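Local coordinates for chorismate synthase (Campylobacter jejuni, PDB 1SQ1) that catalyses the last step of chorismate biosynthesis, the anti-1,4-elimination of phosphate from 5-enolpyruvylshikimate-3-phosphate, with reduced FMN as cofactor, at the interface of chains A and B. Residues are numbered along the deposited sequence; one frame, centred on the assembly and turned at random. Chains: chain A/B, Chorismate synthase.

The interface of chains A and B. Residues chain A 202-204, 293-295; chain B 251, 254-256, 259.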
ATOM      1  N   SER A 202     -34.910  -2.907 -18.123  1.00 67.78           N
ATOM      2  CA  SER A 202     -33.609  -2.351 -18.462  1.00 66.69           C
ATOM      3  C   SER A 202     -32.950  -3.220 -19.526  1.00 66.85           C
ATOM      4  O   SER A 202     -33.479  -4.279 -19.883  1.00 66.94           O
ATOM      5  CB  SER A 202     -32.725  -2.301 -17.223  1.00 65.50           C
ATOM      6  OG  SER A 202     -32.442  -3.614 -16.776  1.00 67.55           O
ATOM      7  N   VAL A 203     -31.802  -2.770 -20.032  1.00 65.73           N
ATOM      8  CA  VAL A 203     -31.067  -3.512 -21.056  1.00 64.97           C
ATOM      9  C   VAL A 203     -29.568  -3.284 -20.952  1.00 64.20           C
ATOM     10  O   VAL A 203     -29.132  -2.182 -20.643  1.00 64.25           O
ATOM     11  CB  VAL A 203     -31.512  -3.104 -22.471  1.00 64.59           C
ATOM     12  CG1 VAL A 203     -31.373  -1.610 -22.633  1.00 64.90           C
ATOM     13  CG2 VAL A 203     -30.673  -3.836 -23.511  1.00 63.76           C
ATOM     14  N   GLY A 204     -28.788  -4.330 -21.222  1.00 63.80           N
ATOM     15  CA  GLY A 204     -27.338  -4.218 -21.162  1.00 63.80           C
ATOM     16  C   GLY A 204     -26.753  -3.397 -22.300  1.00 63.29           C
ATOM     17  O   GLY A 204     -27.495  -2.883 -23.141  1.00 64.45           O
ATOM     18  N   LYS A 293     -24.163  -4.964 -17.892  1.00 56.86           N
ATOM     19  CA  LYS A 293     -25.375  -5.764 -17.790  1.00 57.55           C
ATOM     20  C   LYS A 293     -26.536  -4.798 -17.636  1.00 58.68           C
ATOM     21  O   LYS A 293     -26.331  -3.606 -17.392  1.00 59.23           O
ATOM     22  CB  LYS A 293     -25.312  -6.678 -16.567  1.00 56.18           C
ATOM     23  CG  LYS A 293     -25.563  -5.975 -15.234  1.00 54.41           C
ATOM     24  CD  LYS A 293     -25.486  -6.942 -14.047  1.00 52.41           C
ATOM     25  CE  LYS A 293     -25.833  -6.237 -12.739  1.00 53.31           C
ATOM     26  NZ  LYS A 293     -26.003  -7.205 -11.627  1.00 54.76           N
ATOM     27  N   PRO A 294     -27.773  -5.291 -17.798  1.00 59.43           N
ATOM     28  CA  PRO A 294     -28.913  -4.389 -17.648  1.00 61.49           C
ATOM     29  C   PRO A 294     -29.066  -3.949 -16.195  1.00 64.03           C
ATOM     30  O   PRO A 294     -28.888  -4.737 -15.261  1.00 64.01           O
ATOM     31  CB  PRO A 294     -30.089  -5.228 -18.142  1.00 60.00           C
ATOM     32  CG  PRO A 294     -29.639  -6.633 -17.890  1.00 60.26           C
ATOM     33  CD  PRO A 294     -28.204  -6.598 -18.314  1.00 58.51           C
ATOM     34  N   THR A 295     -29.376  -2.670 -16.025  1.00 67.45           N
ATOM     35  CA  THR A 295     -29.575  -2.055 -14.717  1.00 71.25           C
ATOM     36  C   THR A 295     -30.488  -2.913 -13.852  1.00 73.11           C
ATOM     37  O   THR A 295     -31.578  -3.288 -14.280  1.00 74.17           O
ATOM     38  CB  THR A 295     -30.240  -0.694 -14.878  1.00 72.87           C
ATOM     39  OG1 THR A 295     -29.880  -0.135 -16.149  1.00 73.59           O
ATOM     40  CG2 THR A 295     -29.803   0.234 -13.770  1.00 74.96           C
TER
ATOM     41  N   ALA B 251     -24.406 -10.887 -20.825  1.00 60.08           N
ATOM     42  CA  ALA B 251     -25.279 -10.095 -19.988  1.00 60.06           C
ATOM     43  C   ALA B 251     -25.521  -8.759 -20.667  1.00 60.14           C
ATOM     44  O   ALA B 251     -26.517  -8.110 -20.397  1.00 62.79           O
ATOM     45  CB  ALA B 251     -24.661  -9.881 -18.609  1.00 57.12           C
HETATM   46  N   MSE B 254     -28.741  -8.820 -22.740  1.00 68.86           N
HETATM   47  CA  MSE B 254     -29.956  -9.211 -22.024  1.00 69.91           C
HETATM   48  C   MSE B 254     -30.756  -8.030 -21.507  1.00 68.03           C
HETATM   49  O   MSE B 254     -30.353  -6.884 -21.640  1.00 68.10           O
HETATM   50  CB  MSE B 254     -29.596 -10.114 -20.838  1.00 73.93           C
HETATM   51  CG  MSE B 254     -29.278 -11.553 -21.199  1.00 82.47           C
HETATM   52 SE   MSE B 254     -28.453 -12.513 -19.715  1.00 99.93          SE
HETATM   53  CE  MSE B 254     -30.023 -13.121 -18.759  1.00 96.36           C
ATOM     54  N   ARG B 255     -31.911  -8.319 -20.930  1.00 67.97           N
ATOM     55  CA  ARG B 255     -32.733  -7.277 -20.340  1.00 68.34           C
ATOM     56  C   ARG B 255     -32.821  -7.518 -18.844  1.00 67.68           C
ATOM     57  O   ARG B 255     -32.755  -8.656 -18.391  1.00 66.25           O
ATOM     58  CB  ARG B 255     -34.132  -7.280 -20.934  1.00 68.91           C
ATOM     59  CG  ARG B 255     -34.170  -6.880 -22.367  1.00 67.69           C
ATOM     60  CD  ARG B 255     -35.477  -6.214 -22.656  1.00 67.09           C
ATOM     61  NE  ARG B 255     -35.436  -5.527 -23.936  1.00 67.93           N
ATOM     62  CZ  ARG B 255     -36.424  -4.777 -24.405  1.00 67.41           C
ATOM     63  NH1 ARG B 255     -37.532  -4.617 -23.694  1.00 65.70           N
ATOM     64  NH2 ARG B 255     -36.300  -4.193 -25.586  1.00 68.08           N
ATOM     65  N   GLY B 256     -32.976  -6.445 -18.081  1.00 68.82           N
ATOM     66  CA  GLY B 256     -33.066  -6.573 -16.639  1.00 71.24           C
ATOM     67  C   GLY B 256     -33.955  -7.715 -16.167  1.00 72.81           C
ATOM     68  O   GLY B 256     -33.605  -8.437 -15.226  1.00 73.27           O
ATOM     69  N   ASN B 259     -31.827 -11.000 -16.471  1.00 79.54           N
ATOM     70  CA  ASN B 259     -30.548 -11.103 -15.768  1.00 80.68           C
ATOM     71  C   ASN B 259     -30.728 -11.084 -14.256  1.00 82.51           C
ATOM     72  O   ASN B 259     -29.950 -11.687 -13.516  1.00 81.87           O
ATOM     73  CB  ASN B 259     -29.627  -9.950 -16.174  1.00 79.13           C
ATOM     74  CG  ASN B 259     -28.170 -10.336 -16.126  1.00 76.85           C
ATOM     75  OD1 ASN B 259     -27.767 -11.324 -16.729  1.00 77.04           O
ATOM     76  ND2 ASN B 259     -27.371  -9.561 -15.413  1.00 75.97           N
TER
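A:Ser202-A:Gly204 and B:Met254-B:Gly256 run antiparallel as a short beta bridge, A:Val203 paired with B:Arg255, within the two-fold interface of this homotetrameric chorismate synthase: N of A:Gly204 donates a hydrogen bond to O of B:Met254 (3.0 Å), and N of B:Gly256, the first residue of helix 256-259, donates one to O of A:Ser202 (2.9 Å). The hydroxyl OG of A:Ser202 sits between its own backbone N and carbonyl carbon (chi1 65°), where it donates to O of A:Thr295 at 2.7 Å and ties the bridge segment to the 293-295 loop. The same OG is near N of B:Gly256 at 3.2 Å, a weak contact at best, because that N-H is directed to O of A:Ser202. A:Pro294, in the segment 293-295 that likely lines the FMN site, lays its ring against the turn of chain B: CB rests on CA of B:Gly256 at 3.6 Å, and CG meets CB of B:Asn259 at 3.7 Å. A:Lys293 runs extended beyond CG and crosses the B:Asn259 side chain at about a right angle, its CD 3.5 Å from the amide ND2. Its CB touches the methyl CB of B:Ala251, on the 3-10 helix 248-253, at 3.9 Å. The aliphatic part of B:Arg255 passes beside O of A:Ser202, extended from CG to NE.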